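Local coordinates for protein arginyl-tRNA synthetase, putative (Plasmodium falciparum, PDB 5JLD) that probably attaches L-arginine to tRNA(Arg) at the expense of ATP, as a class I aminoacyl-tRNA synthetase of the malaria parasite, at residues A[516-521]-A[539-544]. Numbering follows the deposited sequence.
Sequences GLHILK and AEYMYD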
# COMPACT_ATOMS: atom_id res chain seq x y z
N GLY A 516 -2.94 23.77 7.02
CA GLY A 516 -2.40 23.24 8.27
C GLY A 516 -3.12 21.97 8.70
O GLY A 516 -2.49 20.94 9.01
N LEU A 517 -4.45 22.04 8.67
CA LEU A 517 -5.29 20.91 9.04
C LEU A 517 -4.96 19.69 8.18
O LEU A 517 -4.67 18.59 8.70
CB LEU A 517 -6.77 21.27 8.87
CG LEU A 517 -7.74 20.09 9.01
CD1 LEU A 517 -7.64 19.50 10.41
CD2 LEU A 517 -9.19 20.48 8.70
N HIS A 518 -5.00 19.89 6.87
CA HIS A 518 -4.78 18.78 5.98
C HIS A 518 -3.41 18.14 6.26
O HIS A 518 -3.30 16.92 6.34
CB HIS A 518 -4.89 19.20 4.53
CG HIS A 518 -5.05 18.02 3.61
ND1 HIS A 518 -6.22 17.29 3.55
CD2 HIS A 518 -4.19 17.42 2.75
CE1 HIS A 518 -6.08 16.31 2.67
NE2 HIS A 518 -4.85 16.36 2.18
N ILE A 519 -2.39 18.98 6.44
CA ILE A 519 -1.08 18.47 6.79
C ILE A 519 -1.13 17.62 8.06
O ILE A 519 -0.56 16.53 8.12
CB ILE A 519 -0.09 19.61 6.97
CG1 ILE A 519 0.19 20.28 5.63
CG2 ILE A 519 1.19 19.10 7.61
CD1 ILE A 519 0.89 21.63 5.76
N LEU A 520 -1.86 18.08 9.07
CA LEU A 520 -1.90 17.33 10.33
C LEU A 520 -2.80 16.08 10.27
O LEU A 520 -2.82 15.29 11.22
CB LEU A 520 -2.34 18.25 11.48
CG LEU A 520 -1.38 19.39 11.80
CD1 LEU A 520 -2.05 20.39 12.73
CD2 LEU A 520 -0.06 18.85 12.38
N LYS A 521 -3.54 15.92 9.18
CA LYS A 521 -4.35 14.70 9.00
C LYS A 521 -3.52 13.47 8.58
O LYS A 521 -4.02 12.35 8.61
CB LYS A 521 -5.44 14.92 7.96
CG LYS A 521 -6.58 15.86 8.38
CD LYS A 521 -7.67 15.85 7.32
CE LYS A 521 -8.84 16.73 7.71
NZ LYS A 521 -9.87 16.69 6.63
N ALA A 539 -3.19 8.28 -2.04
CA ALA A 539 -3.14 9.04 -3.29
C ALA A 539 -4.11 10.24 -3.24
O ALA A 539 -3.77 11.39 -3.56
CB ALA A 539 -3.47 8.13 -4.47
N GLU A 540 -5.33 9.93 -2.82
CA GLU A 540 -6.36 10.93 -2.58
C GLU A 540 -5.80 12.05 -1.69
O GLU A 540 -5.86 13.23 -2.03
CB GLU A 540 -7.54 10.28 -1.87
CG GLU A 540 -8.74 9.91 -2.67
CD GLU A 540 -9.93 9.70 -1.74
OE1 GLU A 540 -10.08 10.52 -0.79
OE2 GLU A 540 -10.69 8.73 -1.93
N TYR A 541 -5.22 11.64 -0.56
CA TYR A 541 -4.72 12.58 0.43
C TYR A 541 -3.76 13.51 -0.27
O TYR A 541 -3.82 14.75 -0.12
CB TYR A 541 -4.02 11.84 1.57
CG TYR A 541 -3.30 12.76 2.52
CD1 TYR A 541 -3.98 13.36 3.58
CD2 TYR A 541 -1.95 13.06 2.36
CE1 TYR A 541 -3.33 14.21 4.46
CE2 TYR A 541 -1.29 13.91 3.23
CZ TYR A 541 -2.00 14.49 4.28
OH TYR A 541 -1.37 15.34 5.17
N MET A 542 -2.95 12.89 -1.13
CA MET A 542 -1.85 13.61 -1.73
C MET A 542 -2.45 14.61 -2.68
O MET A 542 -2.05 15.78 -2.69
CB MET A 542 -0.89 12.66 -2.46
CG MET A 542 0.33 13.38 -2.98
SD MET A 542 1.48 12.30 -3.84
CE MET A 542 0.42 11.66 -5.14
N TYR A 543 -3.42 14.14 -3.45
CA TYR A 543 -4.11 15.01 -4.39
C TYR A 543 -4.70 16.17 -3.61
O TYR A 543 -4.54 17.34 -3.99
CB TYR A 543 -5.20 14.24 -5.16
CG TYR A 543 -5.90 15.07 -6.22
CD1 TYR A 543 -5.30 15.30 -7.45
CD2 TYR A 543 -7.16 15.61 -5.99
CE1 TYR A 543 -5.92 16.05 -8.42
CE2 TYR A 543 -7.80 16.38 -6.96
CZ TYR A 543 -7.17 16.60 -8.17
OH TYR A 543 -7.79 17.35 -9.15
N ASP A 544 -5.32 15.86 -2.47
CA ASP A 544 -6.03 16.93 -1.79
C ASP A 544 -4.97 17.90 -1.31
O ASP A 544 -5.17 19.12 -1.40
CB ASP A 544 -6.92 16.40 -0.67
CG ASP A 544 -8.06 15.55 -1.21
OD1 ASP A 544 -8.33 15.59 -2.44
OD2 ASP A 544 -8.71 14.82 -0.42
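The imidazole of H518 and the phenol ring of Y541 lie face on face in an offset stack, planes 14° apart and centroids separated by 4.4 Å. H518 NE2 sits over the Y541 face toward its rim, 3.4 Å from Y541 CD1, while CB of K521 touches the edge of the phenol near CE1. D544 CB approaches the imidazole obliquely, 3.4 Å from H518 CE1. Both aromatic side chains have CG anti to the backbone N and run alongside each other in opposed senses, each ending at the other's main chain. H518 NE2 donates over 3.0 Å, nearly straight at 169°, to a lone pair of Y541 O, which lies in the imidazole plane; this fixes the ring's rotation. In return Y541 OH donates to H518 O at 2.8 Å from above the carbonyl plane; that oxygen also accepts from K521 N. D544 OD2, 4.9 Å from H518 NE2, might favour a protonated imidazole. L577 of helix 564-584 packs on Y541, and I519 turns to L106 of helix 99-108. This reciprocal side-chain-to-backbone pairing joins helix 510-520 to helix 536-556, whose facing segments run nearly antiparallel, within the helical DALR anticodon-binding domain.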